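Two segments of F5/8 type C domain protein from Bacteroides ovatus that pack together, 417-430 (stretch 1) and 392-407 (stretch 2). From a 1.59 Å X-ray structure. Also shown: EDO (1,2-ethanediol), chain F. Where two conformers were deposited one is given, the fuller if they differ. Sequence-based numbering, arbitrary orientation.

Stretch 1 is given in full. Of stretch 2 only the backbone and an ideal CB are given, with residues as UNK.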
ATOM      1  N   VAL A 417      -4.273 -18.055 -19.153  1.00 20.26           N
ATOM      2  CA  VAL A 417      -4.128 -16.629 -18.859  1.00 21.04           C
ATOM      3  C   VAL A 417      -3.676 -16.391 -17.445  1.00 21.50           C
ATOM      4  O   VAL A 417      -3.225 -15.246 -17.165  1.00 25.61           O
ATOM      5  CB  VAL A 417      -5.388 -15.820 -19.176  1.00 20.86           C
ATOM      6  CG1 VAL A 417      -5.629 -15.833 -20.693  1.00 23.11           C
ATOM      7  CG2 VAL A 417      -6.658 -16.292 -18.403  1.00 21.75           C
ATOM      8  N   GLY A 418      -3.816 -17.354 -16.526  1.00 20.52           N
ATOM      9  CA  GLY A 418      -3.219 -17.148 -15.203  1.00 20.66           C
ATOM     10  C   GLY A 418      -3.271 -18.336 -14.330  1.00 19.30           C
ATOM     11  O   GLY A 418      -3.990 -19.262 -14.595  1.00 17.81           O
ATOM     12  N   LYS A 419      -2.462 -18.276 -13.271  1.00 19.07           N
ATOM     13  CA  LYS A 419      -2.437 -19.285 -12.278  1.00 20.10           C
ATOM     14  C   LYS A 419      -2.306 -18.577 -10.952  1.00 18.62           C
ATOM     15  O   LYS A 419      -1.586 -17.584 -10.885  1.00 20.04           O
ATOM     16  CB  LYS A 419      -1.234 -20.174 -12.442  1.00 23.01           C
ATOM     17  CG  LYS A 419      -1.420 -21.321 -13.445  1.00 27.41           C
ATOM     18  CD  LYS A 419      -0.151 -22.231 -13.443  1.00 30.24           C
ATOM     19  CE  LYS A 419      -0.359 -23.467 -12.709  1.00 31.80           C
ATOM     20  NZ  LYS A 419      -1.298 -24.402 -13.410  1.00 31.89           N
ATOM     21  N   GLY A 420      -2.905 -19.146  -9.922  1.00 17.75           N
ATOM     22  CA  GLY A 420      -2.830 -18.586  -8.585  1.00 16.97           C
ATOM     23  C   GLY A 420      -2.885 -19.704  -7.562  1.00 16.23           C
ATOM     24  O   GLY A 420      -2.880 -20.877  -7.896  1.00 16.90           O
ATOM     25  N   THR A 421      -2.832 -19.273  -6.309  1.00 15.40           N
ATOM     26  CA  THR A 421      -2.813 -20.154  -5.172  1.00 15.25           C
ATOM     27  C   THR A 421      -4.136 -19.969  -4.419  1.00 15.04           C
ATOM     28  O   THR A 421      -5.125 -20.597  -4.782  1.00 14.98           O
ATOM     29  CB  THR A 421      -1.566 -19.913  -4.356  1.00 15.92           C
ATOM     30  OG1 THR A 421      -1.383 -18.527  -4.124  1.00 15.80           O
ATOM     31  CG2 THR A 421      -0.363 -20.479  -5.073  1.00 17.32           C
ATOM     32  N   THR A 422      -4.153 -19.107  -3.425  1.00 14.79           N
ATOM     33  CA  THR A 422      -5.351 -18.730  -2.715  1.00 15.02           C
ATOM     34  C   THR A 422      -6.258 -17.856  -3.567  1.00 14.63           C
ATOM     35  O   THR A 422      -5.820 -17.216  -4.512  1.00 14.80           O
ATOM     36  CB  THR A 422      -4.995 -17.972  -1.418  1.00 14.77           C
ATOM     37  OG1 THR A 422      -4.120 -16.903  -1.748  1.00 14.15           O
ATOM     38  CG2 THR A 422      -4.370 -18.896  -0.434  1.00 15.82           C
ATOM     39  N   ILE A 423      -7.550 -17.847  -3.212  1.00 15.25           N
ATOM     40  CA  ILE A 423      -8.482 -16.868  -3.701  1.00 14.90           C
ATOM     41  C   ILE A 423      -8.965 -16.031  -2.522  1.00 14.89           C
ATOM     42  O   ILE A 423      -8.586 -14.907  -2.401  1.00 14.63           O
ATOM     43  CB  ILE A 423      -9.645 -17.521  -4.486  1.00 14.99           C
ATOM     44  CG1 ILE A 423      -9.085 -18.172  -5.745  1.00 15.57           C
ATOM     45  CG2 ILE A 423     -10.677 -16.482  -4.803  1.00 15.95           C
ATOM     46  CD1 ILE A 423     -10.091 -18.947  -6.533  1.00 15.96           C
ATOM     47  N   GLY A 424      -9.715 -16.642  -1.601  1.00 14.72           N
ATOM     48  CA  GLY A 424     -10.177 -15.895  -0.443  1.00 14.84           C
ATOM     49  C   GLY A 424     -11.343 -14.995  -0.796  1.00 15.63           C
ATOM     50  O   GLY A 424     -12.178 -15.290  -1.659  1.00 15.68           O
ATOM     51  N   TYR A 425     -11.366 -13.834  -0.148  1.00 15.80           N
ATOM     52  CA  TYR A 425     -12.385 -12.873  -0.455  1.00 15.14           C
ATOM     53  C   TYR A 425     -12.384 -12.403  -1.897  1.00 15.16           C
ATOM     54  O   TYR A 425     -13.460 -12.326  -2.553  1.00 15.10           O
ATOM     55  CB  TYR A 425     -12.273 -11.667   0.488  1.00 15.48           C
ATOM     56  CG  TYR A 425     -13.182 -10.550   0.119  1.00 15.48           C
ATOM     57  CD1 TYR A 425     -14.527 -10.639   0.309  1.00 16.27           C
ATOM     58  CD2 TYR A 425     -12.675  -9.461  -0.579  1.00 15.57           C
ATOM     59  CE1 TYR A 425     -15.377  -9.600  -0.102  1.00 16.74           C
ATOM     60  CE2 TYR A 425     -13.479  -8.470  -0.984  1.00 16.00           C
ATOM     61  CZ  TYR A 425     -14.819  -8.542  -0.746  1.00 16.67           C
ATOM     62  OH  TYR A 425     -15.602  -7.515  -1.219  1.00 18.47           O
ATOM     63  N   LYS A 426     -11.210 -12.142  -2.426  1.00 14.74           N
ATOM     64  CA  LYS A 426     -11.057 -11.615  -3.778  1.00 14.73           C
ATOM     65  C   LYS A 426      -9.631 -11.795  -4.211  1.00 13.92           C
ATOM     66  O   LYS A 426      -8.718 -11.454  -3.486  1.00 13.85           O
ATOM     67  CB  LYS A 426     -11.459 -10.176  -3.840  1.00 16.02           C
ATOM     68  CG  LYS A 426     -11.481  -9.548  -5.198  1.00 16.81           C
ATOM     69  CD  LYS A 426     -12.188  -8.211  -5.227  1.00 18.03           C
ATOM     70  CE  LYS A 426     -13.655  -8.411  -5.138  1.00 19.13           C
ATOM     71  NZ  LYS A 426     -14.464  -7.144  -5.340  1.00 20.70           N
ATOM     72  N   ARG A 427      -9.460 -12.281  -5.442  1.00 14.94           N
ATOM     73  CA  ARG A 427      -8.160 -12.425  -6.069  1.00 14.29           C
ATOM     74  C   ARG A 427      -8.307 -11.978  -7.519  1.00 15.18           C
ATOM     75  O   ARG A 427      -9.287 -12.378  -8.210  1.00 14.93           O
ATOM     76  CB  ARG A 427      -7.721 -13.860  -6.034  1.00 15.30           C
ATOM     77  CG  ARG A 427      -6.396 -14.180  -6.771  1.00 16.32           C
ATOM     78  CD  ARG A 427      -5.209 -13.455  -6.194  1.00 17.35           C
ATOM     79  NE  ARG A 427      -3.939 -14.131  -6.517  1.00 18.83           N
ATOM     80  CZ  ARG A 427      -3.070 -13.763  -7.455  1.00 18.98           C
ATOM     81  NH1 ARG A 427      -3.165 -12.659  -8.176  1.00 20.32           N
ATOM     82  NH2 ARG A 427      -1.974 -14.495  -7.590  1.00 20.17           N
HETATM   83  N   MSE A 428      -7.397 -11.118  -7.951  1.00 14.80           N
HETATM   84  CA  MSE A 428      -7.392 -10.650  -9.325  0.80 16.17           C
HETATM   85  C   MSE A 428      -6.092 -11.025 -10.012  1.00 15.96           C
HETATM   86  O   MSE A 428      -5.018 -11.007  -9.400  1.00 15.08           O
HETATM   87  CB  MSE A 428      -7.662  -9.174  -9.440  0.80 17.58           C
HETATM   88  CG  MSE A 428      -9.013  -8.861  -8.909  0.80 19.22           C
HETATM   89 SE   MSE A 428      -9.751  -7.078  -9.148  0.60 24.82          SE
HETATM   90  CE  MSE A 428      -9.001  -6.231  -7.621  0.80 22.04           C
ATOM     91  N   LEU A 429      -6.229 -11.374 -11.280  1.00 17.20           N
ATOM     92  CA  LEU A 429      -5.115 -11.786 -12.147  0.50 17.45           C
ATOM     93  C   LEU A 429      -5.094 -10.926 -13.370  1.00 17.72           C
ATOM     94  O   LEU A 429      -6.138 -10.731 -14.019  1.00 17.97           O
ATOM     95  CB  LEU A 429      -5.306 -13.233 -12.576  0.50 18.48           C
ATOM     96  CG  LEU A 429      -5.095 -14.297 -11.520  0.50 19.18           C
ATOM     97  CD1 LEU A 429      -5.575 -15.620 -12.104  0.50 19.64           C
ATOM     98  CD2 LEU A 429      -3.620 -14.318 -11.094  0.50 19.31           C
ATOM     99  N   ARG A 430      -3.932 -10.386 -13.697  1.00 16.96           N
ATOM    100  CA  ARG A 430      -3.735  -9.606 -14.861  1.00 17.95           C
ATOM    101  C   ARG A 430      -2.833 -10.368 -15.848  1.00 18.73           C
ATOM    102  O   ARG A 430      -1.906 -11.099 -15.461  1.00 18.72           O
ATOM    103  CB  ARG A 430      -3.143  -8.241 -14.516  1.00 19.28           C
ATOM    104  CG  ARG A 430      -4.144  -7.346 -13.799  1.00 19.94           C
ATOM    105  CD  ARG A 430      -3.678  -5.927 -13.624  1.00 20.14           C
ATOM    106  NE  ARG A 430      -2.532  -5.816 -12.717  1.00 20.24           N
ATOM    107  CZ  ARG A 430      -1.841  -4.686 -12.524  1.00 21.61           C
ATOM    108  NH1 ARG A 430      -2.120  -3.580 -13.224  1.00 21.98           N
ATOM    109  NH2 ARG A 430      -0.861  -4.640 -11.645  1.00 21.08           N
ATOM    110  N   UNK A 392     -13.812 -14.876  -6.560  1.00 15.31           N
ATOM    111  CA  UNK A 392     -14.118 -14.852  -5.132  1.00 15.14           C
ATOM    112  C   UNK A 392     -14.541 -16.219  -4.635  1.00 16.38           C
ATOM    113  O   UNK A 392     -15.274 -16.922  -5.365  1.00 16.17           O
ATOM    114  CB  UNK A 392     -15.216 -13.828  -4.837  1.00 15.14           C
ATOM    115  N   UNK A 393     -14.194 -16.529  -3.388  1.00 16.34           N
ATOM    116  CA  UNK A 393     -14.715 -17.679  -2.673  1.00 17.92           C
ATOM    117  C   UNK A 393     -15.775 -17.235  -1.698  1.00 18.63           C
ATOM    118  O   UNK A 393     -15.739 -16.125  -1.162  1.00 19.75           O
ATOM    119  CB  UNK A 393     -13.596 -18.429  -1.947  1.00 17.92           C
ATOM    120  N   UNK A 394     -16.660 -18.154  -1.343  1.00 18.84           N
ATOM    121  CA  UNK A 394     -17.584 -17.887  -0.295  1.00 19.65           C
ATOM    122  C   UNK A 394     -16.971 -18.091   1.062  1.00 19.98           C
ATOM    123  O   UNK A 394     -17.176 -19.169   1.694  1.00 20.11           O
ATOM    124  CB  UNK A 394     -18.826 -18.766  -0.454  1.00 19.65           C
ATOM    125  N   UNK A 395     -16.352 -17.027   1.582  1.00 19.67           N
ATOM    126  CA  UNK A 395     -15.563 -17.134   2.794  1.00 19.85           C
ATOM    127  C   UNK A 395     -16.444 -17.279   4.043  1.00 20.32           C
ATOM    128  O   UNK A 395     -15.933 -17.553   5.125  1.00 19.77           O
ATOM    129  CB  UNK A 395     -14.655 -15.910   2.930  1.00 19.85           C
ATOM    130  N   UNK A 396     -17.760 -17.162   3.893  1.00 20.22           N
ATOM    131  CA  UNK A 396     -18.679 -17.528   4.992  1.00 21.19           C
ATOM    132  C   UNK A 396     -18.615 -18.976   5.345  1.00 21.96           C
ATOM    133  O   UNK A 396     -19.177 -19.368   6.367  1.00 22.97           O
ATOM    134  CB  UNK A 396     -20.122 -17.175   4.628  1.00 21.19           C
ATOM    135  N   UNK A 397     -18.008 -19.800   4.480  1.00 21.85           N
ATOM    136  CA  UNK A 397     -17.819 -21.193   4.717  1.00 22.47           C
ATOM    137  C   UNK A 397     -16.361 -21.567   4.814  1.00 21.73           C
ATOM    138  O   UNK A 397     -16.017 -22.734   4.863  1.00 22.30           O
ATOM    139  CB  UNK A 397     -18.500 -22.005   3.613  1.00 22.47           C
ATOM    140  N   UNK A 398     -15.470 -20.577   4.827  1.00 20.56           N
ATOM    141  CA  UNK A 398     -14.051 -20.819   5.025  1.00 20.55           C
ATOM    142  C   UNK A 398     -13.209 -20.454   3.824  1.00 19.74           C
ATOM    143  O   UNK A 398     -13.740 -20.183   2.717  1.00 20.59           O
ATOM    144  CB  UNK A 398     -13.820 -22.290   5.377  1.00 20.55           C
ATOM    145  N   UNK A 399     -11.892 -20.503   4.014  1.00 18.23           N
ATOM    146  CA  UNK A 399     -10.960 -20.266   2.928  1.00 17.25           C
ATOM    147  C   UNK A 399     -10.365 -21.588   2.505  1.00 18.02           C
ATOM    148  O   UNK A 399      -9.712 -22.219   3.298  1.00 19.37           O
ATOM    149  CB  UNK A 399      -9.866 -19.278   3.337  1.00 17.25           C
ATOM    150  N   UNK A 400     -10.541 -21.990   1.241  1.00 17.73           N
ATOM    151  CA  UNK A 400     -10.241 -23.377   0.850  1.00 18.43           C
ATOM    152  C   UNK A 400      -9.365 -23.546  -0.361  1.00 17.47           C
ATOM    153  O   UNK A 400      -8.648 -24.513  -0.441  1.00 18.23           O
ATOM    154  CB  UNK A 400     -11.551 -24.124   0.591  1.00 18.43           C
ATOM    155  N   UNK A 401      -9.415 -22.637  -1.311  1.00 17.02           N
ATOM    156  CA  UNK A 401      -8.662 -22.780  -2.552  1.00 16.11           C
ATOM    157  C   UNK A 401      -7.173 -22.624  -2.294  1.00 16.63           C
ATOM    158  O   UNK A 401      -6.722 -21.745  -1.567  1.00 15.72           O
ATOM    159  CB  UNK A 401      -9.130 -21.756  -3.588  1.00 16.11           C
ATOM    160  N   UNK A 402      -6.428 -23.620  -2.816  1.00 16.22           N
ATOM    161  CA  UNK A 402      -4.983 -23.664  -2.676  1.00 16.33           C
ATOM    162  C   UNK A 402      -4.195 -23.490  -3.980  1.00 15.76           C
ATOM    163  O   UNK A 402      -3.056 -23.023  -3.936  1.00 16.38           O
ATOM    164  CB  UNK A 402      -4.593 -24.997  -2.034  1.00 16.33           C
ATOM    165  N   UNK A 403      -4.771 -23.885  -5.113  1.00 15.99           N
ATOM    166  CA  UNK A 403      -4.162 -23.640  -6.433  1.00 16.13           C
ATOM    167  C   UNK A 403      -5.218 -23.657  -7.507  1.00 16.45           C
ATOM    168  O   UNK A 403      -6.171 -24.451  -7.441  1.00 17.20           O
ATOM    169  CB  UNK A 403      -3.084 -24.680  -6.745  1.00 16.13           C
ATOM    170  N   UNK A 404      -5.080 -22.769  -8.490  1.00 16.33           N
ATOM    171  CA  UNK A 404      -6.081 -22.700  -9.535  1.00 16.85           C
ATOM    172  C   UNK A 404      -5.409 -22.180 -10.812  1.00 16.22           C
ATOM    173  O   UNK A 404      -4.354 -21.562 -10.785  1.00 15.80           O
ATOM    174  CB  UNK A 404      -7.252 -21.808  -9.117  1.00 16.85           C
ATOM    175  N   UNK A 405      -6.088 -22.439 -11.924  1.00 16.34           N
ATOM    176  CA  UNK A 405      -5.698 -22.036 -13.245  1.00 16.78           C
ATOM    177  C   UNK A 405      -6.883 -21.407 -13.959  1.00 16.70           C
ATOM    178  O   UNK A 405      -8.000 -21.855 -13.768  1.00 16.85           O
ATOM    179  CB  UNK A 405      -5.150 -23.227 -14.034  1.00 16.78           C
ATOM    180  N   UNK A 406      -6.624 -20.386 -14.785  1.00 17.03           N
ATOM    181  CA  UNK A 406      -7.615 -19.731 -15.599  1.00 17.33           C
ATOM    182  C   UNK A 406      -7.170 -19.746 -17.064  1.00 17.72           C
ATOM    183  O   UNK A 406      -6.029 -19.470 -17.387  1.00 16.94           O
ATOM    184  CB  UNK A 406      -7.851 -18.300 -15.110  1.00 17.33           C
ATOM    185  N   UNK A 407      -8.129 -20.161 -17.926  1.00 17.47           N
ATOM    186  CA  UNK A 407      -7.940 -20.235 -19.355  1.00 18.23           C
ATOM    187  C   UNK A 407      -9.036 -19.460 -20.063  1.00 18.24           C
ATOM    188  O   UNK A 407     -10.113 -19.287 -19.533  1.00 17.43           O
ATOM    189  CB  UNK A 407      -7.916 -21.691 -19.823  1.00 18.23           C
TER
HETATM  190  C1  EDO F 705     -14.192  -3.757  -6.923  1.00 31.00           C
HETATM  191  O1  EDO F 705     -14.999  -4.028  -5.752  1.00 28.76           O
HETATM  192  C2  EDO F 705     -13.051  -4.765  -7.186  1.00 27.88           C
HETATM  193  O2  EDO F 705     -13.594  -5.917  -7.852  1.00 29.39           O

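At position 392 the CA-to-CB bond points sideways, and the ideal CB lies a tight 3.2 Å from Tyr425 O. That carbonyl is an acceptor, with the tyrosine ring and the Lys426 chain beyond it, so a long side chain with a neutral donor, such as an amide, suits better than a second cation. Gln392 NE2 donates to Tyr425 O at 3.0 Å and lies over one face of the Tyr425 ring, while a water links the same NE2 to Tyr425 OH.

Position 393 also points sideways, with its ideal CB 3.5 Å from Gly424 O, which accepts a 2.9 Å hydrogen bond from the backbone N of 393. The free NH of Gly424 asks for an acceptor on a long enough chain: glutamate or glutamine. Glu393 fills the role, its OE2 accepting from Gly424 N at 2.7 Å. A water donates to the same OE2 and accepts from Ile423 N, so the carboxylate serves two successive NH groups.

Position 394 points away, and many polar residues would do; Asp394 OD1 accepts from the backbone N of 396. At 395 the bond points toward Gly424 and Tyr425, where a medium aliphatic chain would fit. Ile395 places CG2 3.6 Å from Gly424 C and CD1 at the edge of the Tyr425 ring.

Positions 396 and 397 are out of reach and tolerant; they are Thr396, whose OG1 donates to Asp394 OD1 at 2.6 Å, and Lys397. At 398, phi 115° and psi 172° would jam a CB against the preceding carbonyl, so Gly398 is expected. Position 399 points sideways, with Gly424 CA 5.1 Å from its ideal CB; an extended polar chain could pass alongside. Gln399 brings NE2 within 3.5 Å of Thr422 CG2. Position 400 points away; Arg400 NH2 donates to Lys397 O at 2.9 Å.

Position 401 faces Ile423, its ideal CB 4.2 Å from Ile423 CD1, so a compact aliphatic suits. Val401 packs CG1 3.8 Å from that CD1. Position 402 points away and is permissive: Glu402. Position 403 does so overall, but its CB, 4.0 Å from Gly420 O, touches stretch 1; a small residue suits, and it is Ala403.

At 404 the strand pairs with Gly420, which leaves an opening bordered by Ile423, Arg427 and Leu429. A large apolar side chain is called for, and an aromatic one can lie against the bare CA of Gly420. Phe404 lays one ring face over Gly420 CA and the opposite one against Ile423 CD1; a CB on Gly420 would be 2.5 Å from Phe404 CZ.

Position 405 lies on the sheet face of Lys419, its ideal CB 4.1 Å from Lys419 NZ, so a hydroxyl or carboxylate suits. Thr405 OG1 accepts from Lys419 NZ at 2.9 Å. Position 406 shares the face of 404, near Val417 and Leu429, and favours a branched aliphatic: Val406 sets CG1 3.7 Å from Val417 CG2. Position 407 points away and would accept many polar residues; it is Glu407.

Stretch 2, residues 392-407: QEDITKGQRVEAFTVE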
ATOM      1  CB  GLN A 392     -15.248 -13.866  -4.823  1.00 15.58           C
ATOM      2  CG  GLN A 392     -14.973 -12.475  -5.310  1.00 15.72           C
ATOM      3  CD  GLN A 392     -16.015 -11.449  -4.843  1.00 17.32           C
ATOM      4  OE1 GLN A 392     -17.010 -11.201  -5.538  1.00 19.05           O
ATOM      5  NE2 GLN A 392     -15.817 -10.882  -3.669  1.00 16.67           N
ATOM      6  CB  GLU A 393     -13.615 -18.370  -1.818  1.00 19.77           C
ATOM      7  CG  GLU A 393     -12.706 -19.223  -2.492  1.00 20.27           C
ATOM      8  CD  GLU A 393     -11.640 -19.791  -1.546  1.00 19.81           C
ATOM      9  OE1 GLU A 393     -11.899 -20.851  -0.980  1.00 20.89           O
ATOM     10  OE2 GLU A 393     -10.547 -19.227  -1.417  1.00 18.78           O
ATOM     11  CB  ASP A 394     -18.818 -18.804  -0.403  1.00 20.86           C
ATOM     12  CG  ASP A 394     -19.863 -18.506   0.628  1.00 21.76           C
ATOM     13  OD1 ASP A 394     -19.704 -17.525   1.409  1.00 22.09           O
ATOM     14  OD2 ASP A 394     -20.898 -19.295   0.649  1.00 23.83           O
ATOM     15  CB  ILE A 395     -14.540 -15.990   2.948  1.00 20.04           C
ATOM     16  CG1 ILE A 395     -15.246 -14.648   2.913  1.00 20.61           C
ATOM     17  CG2 ILE A 395     -13.463 -16.114   1.879  1.00 20.19           C
ATOM     18  CD1 ILE A 395     -14.356 -13.513   3.359  1.00 21.28           C
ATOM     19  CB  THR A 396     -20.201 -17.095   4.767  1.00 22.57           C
ATOM     20  OG1 THR A 396     -20.825 -17.915   3.771  1.00 22.91           O
ATOM     21  CG2 THR A 396     -20.284 -15.657   4.364  1.00 23.00           C
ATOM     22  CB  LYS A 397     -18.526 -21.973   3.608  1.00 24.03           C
ATOM     23  CG  LYS A 397     -20.006 -21.677   3.545  1.00 27.26           C
ATOM     24  CD  LYS A 397     -20.709 -22.540   2.545  1.00 30.27           C
ATOM     25  CE  LYS A 397     -22.199 -22.172   2.568  1.00 34.13           C
ATOM     26  NZ  LYS A 397     -22.879 -22.637   1.357  1.00 38.34           N
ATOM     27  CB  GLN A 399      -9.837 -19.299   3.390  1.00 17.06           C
ATOM     28  CG  GLN A 399      -8.960 -18.942   2.216  1.00 17.14           C
ATOM     29  CD  GLN A 399      -7.859 -17.990   2.516  1.00 17.00           C
ATOM     30  OE1 GLN A 399      -7.775 -17.419   3.597  1.00 17.65           O
ATOM     31  NE2 GLN A 399      -7.062 -17.718   1.502  1.00 16.13           N
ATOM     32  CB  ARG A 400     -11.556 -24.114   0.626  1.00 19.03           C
ATOM     33  CG  ARG A 400     -12.421 -24.069   1.883  1.00 20.88           C
ATOM     34  CD  ARG A 400     -13.668 -24.857   1.733  1.00 22.23           C
ATOM     35  NE  ARG A 400     -14.461 -24.815   2.960  1.00 22.66           N
ATOM     36  CZ  ARG A 400     -15.376 -25.724   3.287  1.00 24.32           C
ATOM     37  NH1 ARG A 400     -15.663 -26.744   2.473  1.00 25.32           N
ATOM     38  NH2 ARG A 400     -16.053 -25.577   4.416  1.00 25.68           N
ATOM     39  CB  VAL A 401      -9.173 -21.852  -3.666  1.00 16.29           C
ATOM     40  CG1 VAL A 401      -8.306 -21.951  -4.925  1.00 16.26           C
ATOM     41  CG2 VAL A 401     -10.618 -22.228  -4.020  1.00 17.00           C
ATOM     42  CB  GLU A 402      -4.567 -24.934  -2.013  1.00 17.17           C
ATOM     43  CG  GLU A 402      -5.065 -25.049  -0.607  1.00 18.52           C
ATOM     44  CD  GLU A 402      -4.811 -26.411   0.010  1.00 20.11           C
ATOM     45  OE1 GLU A 402      -5.188 -27.402  -0.667  1.00 21.56           O
ATOM     46  OE2 GLU A 402      -4.222 -26.525   1.171  1.00 21.91           O
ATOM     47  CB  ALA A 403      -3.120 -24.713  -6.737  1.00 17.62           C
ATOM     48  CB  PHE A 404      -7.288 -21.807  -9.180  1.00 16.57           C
ATOM     49  CG  PHE A 404      -6.966 -20.379  -9.050  1.00 16.73           C
ATOM     50  CD1 PHE A 404      -6.491 -19.842  -7.833  1.00 16.78           C
ATOM     51  CD2 PHE A 404      -7.176 -19.520 -10.100  1.00 17.75           C
ATOM     52  CE1 PHE A 404      -6.189 -18.507  -7.748  1.00 16.73           C
ATOM     53  CE2 PHE A 404      -6.902 -18.180 -10.014  1.00 17.99           C
ATOM     54  CZ  PHE A 404      -6.367 -17.663  -8.795  1.00 17.59           C
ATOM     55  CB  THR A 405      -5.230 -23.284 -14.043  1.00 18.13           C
ATOM     56  OG1 THR A 405      -4.145 -23.877 -13.308  1.00 18.57           O
ATOM     57  CG2 THR A 405      -4.721 -22.879 -15.453  1.00 19.02           C
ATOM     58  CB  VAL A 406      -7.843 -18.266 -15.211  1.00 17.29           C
ATOM     59  CG1 VAL A 406      -8.955 -17.718 -15.924  1.00 18.70           C
ATOM     60  CG2 VAL A 406      -8.072 -18.151 -13.679  1.00 17.37           C
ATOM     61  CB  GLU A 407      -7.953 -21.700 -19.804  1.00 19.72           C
ATOM     62  CG  GLU A 407      -6.826 -22.471 -19.183  1.00 20.71           C
ATOM     63  CD  GLU A 407      -7.029 -23.965 -19.228  1.00 23.23           C
ATOM     64  OE1 GLU A 407      -8.165 -24.471 -19.458  1.00 24.90           O
ATOM     65  OE2 GLU A 407      -6.037 -24.654 -19.012  1.00 24.52           O
TER
HETATM   66  O   HOH W   1     -17.726  -8.834  -2.730  1.00 24.77           O
HETATM   67  O   HOH W   2     -17.191  -7.869  -5.529  1.00 33.47           O
HETATM   68  O   HOH W   3      -7.999 -19.463  -0.839  1.00 15.24           O
HETATM   69  O   HOH W   4     -15.724 -13.483  -1.221  1.00 17.47           O
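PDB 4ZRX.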